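Local coordinates for periplasmic binding protein (Veillonella parvula, PDB 4MO9) that probably captures an iron chelate or related solute outside the membrane and passes it to an ABC transporter, at residues F52-A57 with E162-A167; D80-F85 with E91-P96; D127-D132 with I142-I147; E320-A325 with K349-K354. All coordinates share one frame; numbering follows the deposited sequence.

Interaction 1. Residues F52-A57 with E162-A167; sequences FFTISA and EAIGKA
Ile164, on helix 154-168, sets its side chain against Thr54 and Ile55 of helix 52-59, a small helix-helix contact in the lobe of this TroA-like fold that is built on the four-stranded parallel sheet. The contact illustrates how one branched residue can serve two neighbours through different methyl groups. The end of its longer branch, CD1, lies 3.7 Å from CG2 of Thr54, and the side chains of these two residues cross obliquely. Its shorter branch works on both partners: CG2 of Ile164 comes within 3.9 Å of CG1 of Ile55, meeting that side chain at about a right angle, and lies at much the same distance from the methyl of Thr54.

Torsions sort the two ends of the threonine. With chi1 at -53°, its CG2 stands anti to the backbone N and faces Ile164, while OG1 sits beside the backbone N and is hydrogen-bonded to the hydroxyl of Tyr149. The buried polar group is thus satisfied without interrupting the hydrocarbon contact. Phe120 of strand 118-122 touches both Ile55 and Ile164, so the pair also rests on the sheet. Helix 52-59 follows closely on Trp45 and Ala48, two residues that line the trimethylamine oxide pocket.

On the helix itself, Phe52 O accepts from two donors of the same residue: Ser56 N reaches it at 2.9 Å, and Ser56 OG, also 2.9 Å from Phe52 O, approaches from above the carbonyl plane, 39° out of it.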
loop_
_atom_site.group_PDB
_atom_site.type_symbol
_atom_site.label_atom_id
_atom_site.label_comp_id
_atom_site.label_asym_id
_atom_site.label_seq_id
_atom_site.Cartn_x
_atom_site.Cartn_y
_atom_site.Cartn_z
ATOM N N PHE A 52 10.657 1.436 -2.946
ATOM C CA PHE A 52 10.534 2.164 -4.224
ATOM C C PHE A 52 9.832 3.521 -4.158
ATOM O O PHE A 52 10.384 4.539 -4.594
ATOM C CB PHE A 52 9.860 1.309 -5.300
ATOM C CG PHE A 52 9.598 2.065 -6.575
ATOM C CD1 PHE A 52 8.325 2.555 -6.865
ATOM C CD2 PHE A 52 10.632 2.308 -7.477
ATOM C CE1 PHE A 52 8.088 3.266 -8.036
ATOM C CE2 PHE A 52 10.404 3.021 -8.654
ATOM C CZ PHE A 52 9.123 3.500 -8.929
ATOM N N PHE A 53 8.607 3.553 -3.641
ATOM C CA PHE A 53 7.874 4.819 -3.584
ATOM C C PHE A 53 8.545 5.817 -2.649
ATOM O O PHE A 53 8.562 7.015 -2.927
ATOM C CB PHE A 53 6.428 4.603 -3.155
ATOM C CG PHE A 53 5.493 4.348 -4.302
ATOM C CD1 PHE A 53 4.779 3.165 -4.378
ATOM C CD2 PHE A 53 5.334 5.291 -5.306
ATOM C CE1 PHE A 53 3.914 2.921 -5.435
ATOM C CE2 PHE A 53 4.461 5.055 -6.367
ATOM C CZ PHE A 53 3.758 3.872 -6.430
ATOM N N THR A 54 9.085 5.339 -1.532
ATOM C CA THR A 54 9.830 6.235 -0.636
ATOM C C THR A 54 11.063 6.809 -1.331
ATOM O O THR A 54 11.325 8.023 -1.275
ATOM C CB THR A 54 10.213 5.520 0.665
ATOM O OG1 THR A 54 9.026 4.938 1.238
ATOM C CG2 THR A 54 10.841 6.497 1.662
ATOM N N ILE A 55 11.819 5.949 -2.006
ATOM C CA ILE A 55 13.013 6.415 -2.703
ATOM C C ILE A 55 12.650 7.446 -3.777
ATOM O O ILE A 55 13.306 8.492 -3.891
ATOM C CB ILE A 55 13.824 5.230 -3.282
ATOM C CG1 ILE A 55 14.355 4.366 -2.136
ATOM C CG2 ILE A 55 14.960 5.719 -4.160
ATOM C CD1 ILE A 55 15.157 3.110 -2.586
ATOM N N SER A 56 11.587 7.178 -4.539
ATOM C CA SER A 56 11.165 8.106 -5.585
ATOM C C SER A 56 10.763 9.436 -4.965
ATOM O O SER A 56 11.040 10.495 -5.517
ATOM C CB SER A 56 9.989 7.529 -6.375
ATOM O OG SER A 56 10.309 6.262 -6.920
ATOM N N ALA A 57 10.108 9.381 -3.809
ATOM C CA ALA A 57 9.665 10.598 -3.132
ATOM C C ALA A 57 10.842 11.416 -2.604
ATOM O O ALA A 57 10.766 12.647 -2.514
ATOM C CB ALA A 57 8.709 10.244 -2.003
ATOM N N GLU A 162 12.513 7.638 7.878
ATOM C CA GLU A 162 13.730 8.254 8.392
ATOM C C GLU A 162 14.967 7.435 7.994
ATOM O O GLU A 162 15.994 8.005 7.576
ATOM C CB GLU A 162 13.583 8.417 9.910
ATOM C CG GLU A 162 14.840 8.695 10.714
ATOM C CD GLU A 162 14.568 8.541 12.206
ATOM O OE1 GLU A 162 15.399 7.926 12.908
ATOM O OE2 GLU A 162 13.496 9.013 12.662
ATOM N N ALA A 163 14.866 6.105 8.086
ATOM C CA ALA A 163 16.004 5.235 7.760
ATOM C C ALA A 163 16.379 5.290 6.266
ATOM O O ALA A 163 17.573 5.349 5.913
ATOM C CB ALA A 163 15.732 3.798 8.198
ATOM N N ILE A 164 15.369 5.268 5.400
ATOM C CA ILE A 164 15.598 5.321 3.959
ATOM C C ILE A 164 16.185 6.680 3.583
ATOM O O ILE A 164 17.144 6.760 2.799
ATOM C CB ILE A 164 14.308 5.064 3.159
ATOM C CG1 ILE A 164 13.762 3.664 3.466
ATOM C CG2 ILE A 164 14.574 5.215 1.661
ATOM C CD1 ILE A 164 12.417 3.355 2.810
ATOM N N GLY A 165 15.633 7.750 4.149
ATOM C CA GLY A 165 16.171 9.078 3.905
ATOM C C GLY A 165 17.617 9.237 4.351
ATOM O O GLY A 165 18.449 9.810 3.624
ATOM N N LYS A 166 17.939 8.749 5.547
ATOM C CA LYS A 166 19.293 8.925 6.058
ATOM C C LYS A 166 20.280 8.108 5.221
ATOM O O LYS A 166 21.403 8.554 4.952
ATOM C CB LYS A 166 19.377 8.552 7.544
ATOM C CG LYS A 166 20.711 8.938 8.188
ATOM C CD LYS A 166 20.645 8.846 9.706
ATOM C CE LYS A 166 21.889 9.460 10.340
ATOM N NZ LYS A 166 21.862 9.283 11.813
ATOM N N ALA A 167 19.852 6.921 4.794
ATOM C CA ALA A 167 20.678 6.073 3.936
ATOM C C ALA A 167 21.024 6.773 2.617
ATOM O O ALA A 167 22.133 6.617 2.078
ATOM C CB ALA A 167 19.972 4.753 3.675
#

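Interaction 2. Residues D80-F85 with E91-P96; sequences DMWKHF and ELAKIP
Helix 79-88 and the 3-10 segment that runs through 91-93 fold back on each other in the lobe carrying the parallel sheet, Trp82 and Phe85 meeting Leu92 and Ala93 in a local example of a chain reversal closed by side chains. Trp82 has CG anti to the backbone N (chi1 -176°), which swings the indole out from the helix towards the 3-10 segment. Its six-membered ring does the touching: CH2 meets Leu92 O at 3.7 Å, the oxygen lying at the ring edge near its plane. Neighbouring CZ2 is 4.1 Å from Ala93 CB. Leu74 and Gln75 of helix 73-77 also touch the indole, so it bridges to an earlier helix as well. Replacing Trp82 by alanine is likely to open a gap beside Leu92 and Ala93 and cost the 3-10 segment its main contact with the helix.

Phe85 contributes differently. Its ring leads away from that segment, stacking on Phe358 and packing against Phe52, while Met81 O of the preceding helical turn lies over one face, 3.1 Å above the plane of the Phe85 ring and offset toward the rim. What remains for the contact is the methylene, and Phe85 CB sits 4.1 Å from Leu92 CD1.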
loop_
_atom_site.group_PDB
_atom_site.type_symbol
_atom_site.label_atom_id
_atom_site.label_comp_id
_atom_site.label_asym_id
_atom_site.label_seq_id
_atom_site.Cartn_x
_atom_site.Cartn_y
_atom_site.Cartn_z
ATOM N N ASP A 80 0.089 -1.343 -14.608
ATOM C CA ASP A 80 -0.392 -0.022 -14.990
ATOM C C ASP A 80 0.527 1.057 -14.422
ATOM O O ASP A 80 0.810 2.053 -15.096
ATOM C CB ASP A 80 -1.855 0.206 -14.586
ATOM C CG ASP A 80 -2.072 0.138 -13.090
ATOM O OD1 ASP A 80 -1.443 -0.723 -12.426
ATOM O OD2 ASP A 80 -2.895 0.945 -12.583
HETATM N N MSE A 81 1.013 0.848 -13.200
HETATM C CA MSE A 81 1.979 1.770 -12.612
HETATM C C MSE A 81 3.311 1.723 -13.374
HETATM O O MSE A 81 3.915 2.764 -13.662
HETATM C CB MSE A 81 2.202 1.442 -11.132
HETATM C CG MSE A 81 1.020 1.759 -10.243
HETATM SE SE MSE A 81 1.393 1.249 -8.399
HETATM C CE MSE A 81 -0.098 2.183 -7.557
ATOM N N TRP A 82 3.762 0.517 -13.710
ATOM C CA TRP A 82 4.993 0.355 -14.483
ATOM C C TRP A 82 4.952 1.114 -15.811
ATOM O O TRP A 82 5.931 1.774 -16.171
ATOM C CB TRP A 82 5.299 -1.131 -14.724
ATOM C CG TRP A 82 6.604 -1.355 -15.424
ATOM C CD1 TRP A 82 6.798 -1.884 -16.667
ATOM C CD2 TRP A 82 7.905 -1.033 -14.916
ATOM N NE1 TRP A 82 8.145 -1.914 -16.962
ATOM C CE2 TRP A 82 8.845 -1.402 -15.901
ATOM C CE3 TRP A 82 8.365 -0.478 -13.719
ATOM C CZ2 TRP A 82 10.224 -1.229 -15.724
ATOM C CZ3 TRP A 82 9.724 -0.299 -13.545
ATOM C CH2 TRP A 82 10.640 -0.676 -14.541
ATOM N N LYS A 83 3.833 1.032 -16.538
ATOM C CA LYS A 83 3.717 1.755 -17.806
ATOM C C LYS A 83 3.779 3.260 -17.581
ATOM O O LYS A 83 4.451 3.988 -18.313
ATOM C CB LYS A 83 2.393 1.450 -18.515
ATOM C CG LYS A 83 2.135 -0.001 -18.860
ATOM C CD LYS A 83 0.689 -0.144 -19.388
ATOM C CE LYS A 83 0.014 -1.412 -18.864
ATOM N NZ LYS A 83 -1.456 -1.241 -18.724
ATOM N N HIS A 84 3.043 3.727 -16.579
ATOM C CA HIS A 84 2.944 5.152 -16.314
ATOM C C HIS A 84 4.314 5.700 -15.912
ATOM O O HIS A 84 4.774 6.724 -16.431
ATOM C CB HIS A 84 1.934 5.394 -15.195
ATOM C CG HIS A 84 1.639 6.838 -14.950
ATOM N ND1 HIS A 84 0.949 7.619 -15.854
ATOM C CD2 HIS A 84 1.943 7.649 -13.907
ATOM C CE1 HIS A 84 0.841 8.846 -15.379
ATOM N NE2 HIS A 84 1.437 8.893 -14.197
ATOM N N PHE A 85 4.972 4.994 -15.000
ATOM C CA PHE A 85 6.232 5.469 -14.452
ATOM C C PHE A 85 7.331 5.435 -15.511
ATOM O O PHE A 85 8.112 6.379 -15.626
ATOM C CB PHE A 85 6.633 4.657 -13.218
ATOM C CG PHE A 85 5.652 4.753 -12.072
ATOM C CD1 PHE A 85 4.627 5.700 -12.081
ATOM C CD2 PHE A 85 5.760 3.894 -10.981
ATOM C CE1 PHE A 85 3.721 5.777 -11.023
ATOM C CE2 PHE A 85 4.856 3.966 -9.920
ATOM C CZ PHE A 85 3.837 4.908 -9.943
ATOM N N GLU A 91 14.327 5.728 -17.955
ATOM C CA GLU A 91 15.563 5.134 -17.457
ATOM C C GLU A 91 15.298 3.993 -16.484
ATOM O O GLU A 91 16.183 3.179 -16.223
ATOM C CB GLU A 91 16.432 6.193 -16.783
ATOM C CG GLU A 91 16.958 7.260 -17.715
ATOM C CD GLU A 91 17.640 8.381 -16.960
ATOM O OE1 GLU A 91 16.927 9.153 -16.278
ATOM O OE2 GLU A 91 18.886 8.480 -17.036
ATOM N N LEU A 92 14.086 3.940 -15.940
ATOM C CA LEU A 92 13.732 2.888 -14.990
ATOM C C LEU A 92 13.785 1.512 -15.651
ATOM O O LEU A 92 14.145 0.516 -15.010
ATOM C CB LEU A 92 12.332 3.128 -14.407
ATOM C CG LEU A 92 12.152 4.252 -13.387
ATOM C CD1 LEU A 92 10.694 4.334 -12.949
ATOM C CD2 LEU A 92 13.058 4.034 -12.168
ATOM N N ALA A 93 13.432 1.467 -16.935
ATOM C CA ALA A 93 13.374 0.211 -17.681
ATOM C C ALA A 93 14.753 -0.223 -18.183
ATOM O O ALA A 93 14.890 -1.294 -18.790
ATOM C CB ALA A 93 12.392 0.331 -18.840
ATOM N N LYS A 94 15.765 0.607 -17.929
ATOM C CA LYS A 94 17.142 0.304 -18.328
ATOM C C LYS A 94 17.974 -0.260 -17.171
ATOM O O LYS A 94 19.088 -0.733 -17.382
ATOM C CB LYS A 94 17.839 1.562 -18.857
ATOM C CG LYS A 94 17.265 2.166 -20.129
ATOM C CD LYS A 94 18.152 3.324 -20.579
ATOM C CE LYS A 94 17.554 4.117 -21.734
ATOM N NZ LYS A 94 18.404 5.311 -22.051
ATOM N N ILE A 95 17.447 -0.192 -15.951
ATOM C CA ILE A 95 18.168 -0.691 -14.785
ATOM C C ILE A 95 18.161 -2.222 -14.796
ATOM O O ILE A 95 17.114 -2.832 -15.020
ATOM C CB ILE A 95 17.526 -0.177 -13.470
ATOM C CG1 ILE A 95 17.517 1.360 -13.436
ATOM C CG2 ILE A 95 18.256 -0.736 -12.252
ATOM C CD1 ILE A 95 16.646 1.942 -12.311
ATOM N N PRO A 96 19.330 -2.848 -14.568
ATOM C CA PRO A 96 19.408 -4.313 -14.505
ATOM C C PRO A 96 18.328 -4.898 -13.598
ATOM O O PRO A 96 18.084 -4.363 -12.512
ATOM C CB PRO A 96 20.800 -4.554 -13.910
ATOM C CG PRO A 96 21.609 -3.396 -14.428
ATOM C CD PRO A 96 20.658 -2.218 -14.421
#

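Interaction 3. Residues D127-D132 with I142-I147; sequences DQYESD and IQTIYI
Two phenol hydroxyls link Tyr129 and Glu130 of helix 123-132 to Thr144 and Tyr146 of strand 143-147. Tyr129 OH donates to Thr144 OG1 at 2.6 Å, the two side chains coming from opposite directions and the acceptor lying near the plane of the tyrosine ring. Going the other way across the contact, Tyr146 OH donates to Glu130 OE2, modelled at only 2.5 Å, a separation too short to bear a reading of strength or charge. That carboxylate is turned 68° from the ring plane, and a bend at chi2 (-148°) in the glutamate chain brings it round to the phenol. The rings meet through the same hydroxyl: Tyr146 OH lies in the plane of the Tyr129 ring, 3.6 Å from its CD2. Thr144 CG2 is 3.5 Å from Tyr129 CE2 and above one face of Tyr146, offset toward the rim.

Further out, Tyr129 rests on Ile119 and Ile121 of strand 118-122, and the backbone of Ile145 pairs with that same strand. The backbone N of Tyr146 is bonded to Asp26, and its side chain touches Arg30. Strands 118-122 and 143-147 are parallel neighbours with helices 123-132 and 134-139 between them, a beta-alpha-beta crossover at the sheet edge; the axes of 127-132 and 143-147 lie at 162°, close to antiparallel.

Tyr129, Thr144 and Tyr146 are buried. The two bonds satisfy both phenols, each giving its hydrogen to an oxygen across the contact.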
loop_
_atom_site.group_PDB
_atom_site.type_symbol
_atom_site.label_atom_id
_atom_site.label_comp_id
_atom_site.label_asym_id
_atom_site.label_seq_id
_atom_site.Cartn_x
_atom_site.Cartn_y
_atom_site.Cartn_z
ATOM N N ASP A 127 12.275 -12.796 7.479
ATOM C CA ASP A 127 12.572 -14.198 7.763
ATOM C C ASP A 127 13.097 -14.918 6.526
ATOM O O ASP A 127 14.130 -15.599 6.580
ATOM C CB ASP A 127 11.341 -14.920 8.323
ATOM C CG ASP A 127 10.999 -14.474 9.732
ATOM O OD1 ASP A 127 11.922 -14.056 10.467
ATOM O OD2 ASP A 127 9.809 -14.547 10.106
ATOM N N GLN A 128 12.400 -14.756 5.407
ATOM C CA GLN A 128 12.818 -15.381 4.159
ATOM C C GLN A 128 14.182 -14.839 3.711
ATOM O O GLN A 128 15.048 -15.598 3.285
ATOM C CB GLN A 128 11.782 -15.139 3.067
ATOM C CG GLN A 128 11.981 -16.008 1.851
ATOM C CD GLN A 128 11.595 -17.450 2.117
ATOM O OE1 GLN A 128 12.178 -18.384 1.555
ATOM N NE2 GLN A 128 10.607 -17.639 2.982
ATOM N N TYR A 129 14.363 -13.525 3.810
ATOM C CA TYR A 129 15.614 -12.903 3.406
ATOM C C TYR A 129 16.771 -13.485 4.216
ATOM O O TYR A 129 17.783 -13.917 3.653
ATOM C CB TYR A 129 15.525 -11.385 3.592
ATOM C CG TYR A 129 16.828 -10.637 3.359
ATOM C CD1 TYR A 129 17.347 -10.485 2.076
ATOM C CD2 TYR A 129 17.522 -10.063 4.419
ATOM C CE1 TYR A 129 18.546 -9.787 1.860
ATOM C CE2 TYR A 129 18.701 -9.359 4.215
ATOM C CZ TYR A 129 19.203 -9.224 2.939
ATOM O OH TYR A 129 20.371 -8.524 2.741
ATOM N N GLU A 130 16.611 -13.522 5.536
ATOM C CA GLU A 130 17.677 -14.004 6.405
ATOM C C GLU A 130 17.976 -15.474 6.161
ATOM O O GLU A 130 19.117 -15.914 6.315
ATOM C CB GLU A 130 17.351 -13.733 7.878
ATOM C CG GLU A 130 17.116 -12.251 8.155
ATOM C CD GLU A 130 17.539 -11.801 9.543
ATOM O OE1 GLU A 130 17.188 -12.483 10.532
ATOM O OE2 GLU A 130 18.215 -10.744 9.636
ATOM N N SER A 131 16.962 -16.231 5.756
ATOM C CA SER A 131 17.153 -17.658 5.515
ATOM C C SER A 131 17.856 -17.924 4.185
ATOM O O SER A 131 18.685 -18.827 4.085
ATOM C CB SER A 131 15.807 -18.377 5.528
ATOM O OG SER A 131 16.002 -19.775 5.470
ATOM N N ASP A 132 17.514 -17.135 3.167
ATOM C CA ASP A 132 17.906 -17.441 1.786
ATOM C C ASP A 132 19.142 -16.700 1.262
ATOM O O ASP A 132 19.886 -17.266 0.473
ATOM C CB ASP A 132 16.750 -17.157 0.814
ATOM C CG ASP A 132 15.675 -18.235 0.831
ATOM O OD1 ASP A 132 15.904 -19.318 1.419
ATOM O OD2 ASP A 132 14.596 -17.992 0.232
ATOM N N ILE A 142 27.446 -6.047 1.499
ATOM C CA ILE A 142 26.230 -5.286 1.214
ATOM C C ILE A 142 25.419 -5.086 2.498
ATOM O O ILE A 142 25.195 -6.043 3.250
ATOM C CB ILE A 142 25.369 -6.007 0.151
ATOM C CG1 ILE A 142 26.181 -6.183 -1.141
ATOM C CG2 ILE A 142 24.072 -5.256 -0.113
ATOM C CD1 ILE A 142 25.724 -7.342 -2.008
ATOM N N GLN A 143 24.967 -3.858 2.746
ATOM C CA GLN A 143 24.243 -3.560 3.985
ATOM C C GLN A 143 22.758 -3.856 3.865
ATOM O O GLN A 143 22.164 -3.654 2.803
ATOM C CB GLN A 143 24.470 -2.106 4.411
ATOM C CG GLN A 143 25.956 -1.755 4.535
ATOM C CD GLN A 143 26.694 -2.716 5.445
ATOM O OE1 GLN A 143 26.335 -2.883 6.615
ATOM N NE2 GLN A 143 27.726 -3.369 4.911
ATOM N N THR A 144 22.160 -4.322 4.958
ATOM C CA THR A 144 20.720 -4.583 4.997
ATOM C C THR A 144 20.061 -3.539 5.907
ATOM O O THR A 144 20.563 -3.268 7.015
ATOM C CB THR A 144 20.436 -5.982 5.574
ATOM O OG1 THR A 144 20.968 -6.990 4.697
ATOM C CG2 THR A 144 18.944 -6.199 5.771
ATOM N N ILE A 145 18.960 -2.945 5.448
ATOM C CA ILE A 145 18.189 -2.015 6.268
ATOM C C ILE A 145 16.729 -2.458 6.297
ATOM O O ILE A 145 16.055 -2.466 5.255
ATOM C CB ILE A 145 18.311 -0.560 5.747
ATOM C CG1 ILE A 145 19.767 -0.077 5.876
ATOM C CG2 ILE A 145 17.404 0.371 6.517
ATOM C CD1 ILE A 145 19.956 1.400 5.459
ATOM N N TYR A 146 16.227 -2.845 7.469
ATOM C CA TYR A 146 14.820 -3.308 7.545
ATOM C C TYR A 146 13.852 -2.140 7.659
ATOM O O TYR A 146 14.125 -1.176 8.372
ATOM C CB TYR A 146 14.624 -4.276 8.717
ATOM C CG TYR A 146 15.375 -5.575 8.516
ATOM C CD1 TYR A 146 15.129 -6.367 7.396
ATOM C CD2 TYR A 146 16.323 -6.006 9.432
ATOM C CE1 TYR A 146 15.816 -7.550 7.196
ATOM C CE2 TYR A 146 17.018 -7.189 9.237
ATOM C CZ TYR A 146 16.753 -7.954 8.117
ATOM O OH TYR A 146 17.438 -9.130 7.913
ATOM N N ILE A 147 12.720 -2.229 6.961
ATOM C CA ILE A 147 11.688 -1.201 7.011
ATOM C C ILE A 147 10.347 -1.918 7.226
ATOM O O ILE A 147 10.264 -3.143 7.077
ATOM C CB ILE A 147 11.642 -0.387 5.702
ATOM C CG1 ILE A 147 11.257 -1.295 4.525
ATOM C CG2 ILE A 147 12.996 0.300 5.429
ATOM C CD1 ILE A 147 10.970 -0.536 3.226
#

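Interaction 4. Residues E320-A325 with K349-K354; sequences EVFDAA and KEFYDK
Phe322 holds CG between its backbone N and carbonyl carbon (chi1 49°), whereas Phe351 has CG anti to the backbone N (chi1 -176°), and the two settings bring the rings together in a T-shaped pair. The contact joins the type I beta turn 320-323, which leads into helix 324-334, to helix 344-355 of this two-lobed binding-protein fold. The edge of Phe322 faces the flat side of Phe351, with planes at 86° and centroids 6.0 Å apart. Nearer still is the methylene: Phe322 CB stands over the centre of the Phe351 ring, 3.8 Å from its centroid, a CH-pi contact. Packing of two kinds therefore falls on one face of a single ring.

With a serine in place of Phe351, Phe322 CB is likely to lose its aromatic platform and a gap to open beside Val321. Phe351 also meets Phe355 edge-to-face and touches Ala57, while Phe322 rests on Phe53, so the pair reaches back to helix 52-59. The turn is braced by Glu320, whose OE1 takes the N-H of Val321 at 3.0 Å on its anti lone pair. Val321 crosses Phe351 at about a right angle, its CG1 3.6 Å from Phe351 CZ.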
loop_
_atom_site.group_PDB
_atom_site.type_symbol
_atom_site.label_atom_id
_atom_site.label_comp_id
_atom_site.label_asym_id
_atom_site.label_seq_id
_atom_site.Cartn_x
_atom_site.Cartn_y
_atom_site.Cartn_z
ATOM N N GLU A 320 2.129 1.455 2.595
ATOM C CA GLU A 320 3.007 2.300 1.786
ATOM C C GLU A 320 3.196 3.684 2.377
ATOM O O GLU A 320 2.423 4.125 3.244
ATOM C CB GLU A 320 2.481 2.445 0.344
ATOM C CG GLU A 320 3.091 1.461 -0.673
ATOM C CD GLU A 320 4.606 1.624 -0.846
ATOM O OE1 GLU A 320 5.190 2.614 -0.320
ATOM O OE2 GLU A 320 5.219 0.763 -1.530
ATOM N N VAL A 321 4.213 4.369 1.866
ATOM C CA VAL A 321 4.577 5.692 2.353
ATOM C C VAL A 321 3.429 6.689 2.195
ATOM O O VAL A 321 3.316 7.630 2.991
ATOM C CB VAL A 321 5.868 6.207 1.660
ATOM C CG1 VAL A 321 5.627 6.396 0.146
ATOM C CG2 VAL A 321 6.363 7.502 2.309
ATOM N N PHE A 322 2.568 6.483 1.192
ATOM C CA PHE A 322 1.459 7.403 0.964
ATOM C C PHE A 322 0.114 6.929 1.557
ATOM O O PHE A 322 -0.941 7.480 1.212
ATOM C CB PHE A 322 1.301 7.728 -0.543
ATOM C CG PHE A 322 1.291 6.509 -1.449
ATOM C CD1 PHE A 322 0.603 5.348 -1.089
ATOM C CD2 PHE A 322 1.959 6.531 -2.675
ATOM C CE1 PHE A 322 0.594 4.228 -1.922
ATOM C CE2 PHE A 322 1.954 5.416 -3.517
ATOM C CZ PHE A 322 1.272 4.261 -3.137
ATOM N N ASP A 323 0.140 5.925 2.439
ATOM C CA ASP A 323 -1.119 5.319 2.906
ATOM C C ASP A 323 -1.916 6.158 3.909
ATOM O O ASP A 323 -2.992 5.741 4.343
ATOM C CB ASP A 323 -0.964 3.842 3.360
ATOM C CG ASP A 323 -0.322 3.675 4.738
ATOM O OD1 ASP A 323 -0.204 4.639 5.542
ATOM O OD2 ASP A 323 0.091 2.527 5.029
ATOM N N ALA A 324 -1.399 7.336 4.259
ATOM C CA ALA A 324 -2.160 8.266 5.097
ATOM C C ALA A 324 -3.506 8.558 4.450
ATOM O O ALA A 324 -4.504 8.792 5.140
ATOM C CB ALA A 324 -1.388 9.563 5.298
ATOM N N ALA A 325 -3.529 8.554 3.119
ATOM C CA ALA A 325 -4.778 8.764 2.384
ATOM C C ALA A 325 -5.803 7.666 2.668
ATOM O O ALA A 325 -7.019 7.910 2.614
ATOM C CB ALA A 325 -4.510 8.863 0.891
ATOM N N LYS A 349 -3.186 13.003 -4.150
ATOM C CA LYS A 349 -2.728 13.923 -5.200
ATOM C C LYS A 349 -1.592 14.826 -4.697
ATOM O O LYS A 349 -0.587 15.040 -5.389
ATOM C CB LYS A 349 -3.903 14.774 -5.719
ATOM C CG LYS A 349 -3.480 15.822 -6.735
ATOM C CD LYS A 349 -4.643 16.661 -7.239
ATOM C CE LYS A 349 -4.118 17.793 -8.102
ATOM N NZ LYS A 349 -3.269 17.279 -9.211
ATOM N N GLU A 350 -1.746 15.343 -3.484
ATOM C CA GLU A 350 -0.742 16.235 -2.922
ATOM C C GLU A 350 0.572 15.495 -2.658
ATOM O O GLU A 350 1.655 16.064 -2.853
ATOM C CB GLU A 350 -1.268 16.893 -1.648
ATOM C CG GLU A 350 -0.394 18.016 -1.119
ATOM C CD GLU A 350 -1.032 18.741 0.049
ATOM O OE1 GLU A 350 -2.252 18.547 0.283
ATOM O OE2 GLU A 350 -0.311 19.503 0.730
ATOM N N PHE A 351 0.487 14.231 -2.236
ATOM C CA PHE A 351 1.706 13.446 -2.038
ATOM C C PHE A 351 2.440 13.342 -3.373
ATOM O O PHE A 351 3.657 13.537 -3.438
ATOM C CB PHE A 351 1.416 12.050 -1.462
ATOM C CG PHE A 351 2.656 11.267 -1.160
ATOM C CD1 PHE A 351 3.188 11.257 0.120
ATOM C CD2 PHE A 351 3.314 10.564 -2.161
ATOM C CE1 PHE A 351 4.371 10.549 0.400
ATOM C CE2 PHE A 351 4.495 9.863 -1.896
ATOM C CZ PHE A 351 5.019 9.850 -0.622
ATOM N N TYR A 352 1.707 13.038 -4.440
ATOM C CA TYR A 352 2.324 13.015 -5.770
ATOM C C TYR A 352 2.890 14.384 -6.155
ATOM O O TYR A 352 4.063 14.483 -6.541
ATOM C CB TYR A 352 1.325 12.568 -6.844
ATOM C CG TYR A 352 1.238 11.071 -7.042
ATOM C CD1 TYR A 352 0.570 10.267 -6.126
ATOM C CD2 TYR A 352 1.810 10.466 -8.155
ATOM C CE1 TYR A 352 0.484 8.889 -6.301
ATOM C CE2 TYR A 352 1.742 9.090 -8.340
ATOM C CZ TYR A 352 1.067 8.305 -7.417
ATOM O OH TYR A 352 0.994 6.930 -7.596
ATOM N N ASP A 353 2.054 15.422 -6.083
ATOM C CA ASP A 353 2.465 16.777 -6.476
ATOM C C ASP A 353 3.726 17.231 -5.736
ATOM O O ASP A 353 4.651 17.781 -6.338
ATOM C CB ASP A 353 1.342 17.789 -6.212
ATOM C CG ASP A 353 0.188 17.685 -7.209
ATOM O OD1 ASP A 353 0.354 17.072 -8.289
ATOM O OD2 ASP A 353 -0.893 18.233 -6.903
ATOM N N LYS A 354 3.761 16.986 -4.429
ATOM C CA LYS A 354 4.864 17.444 -3.581
ATOM C C LYS A 354 6.162 16.651 -3.715
ATOM O O LYS A 354 7.246 17.249 -3.719
ATOM C CB LYS A 354 4.449 17.465 -2.104
ATOM C CG LYS A 354 3.682 18.709 -1.674
ATOM C CD LYS A 354 3.193 18.598 -0.224
ATOM C CE LYS A 354 4.354 18.513 0.769
ATOM N NZ LYS A 354 5.116 19.790 0.892
#

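From the N terminus, 52-57 is met first, and its partner 162-167 arrives only after more than a hundred residues. Within that long loop lie two short closures in series: interaction 2, where the segment after helix 79-88 folds back on that helix, and interaction 3, within a crossover at the edge of the parallel sheet. Interaction 4 opens and closes later in the chain, and no two loops cross. In space, helix 52-59 is shared ground: Phe53 packs on Phe85 of interaction 2 and Thr54 on Val321 of interaction 4, while Ile164 meets Ile147 of interaction 3. Interactions 2 and 3 do not touch, their nearest atoms about 13 Å apart.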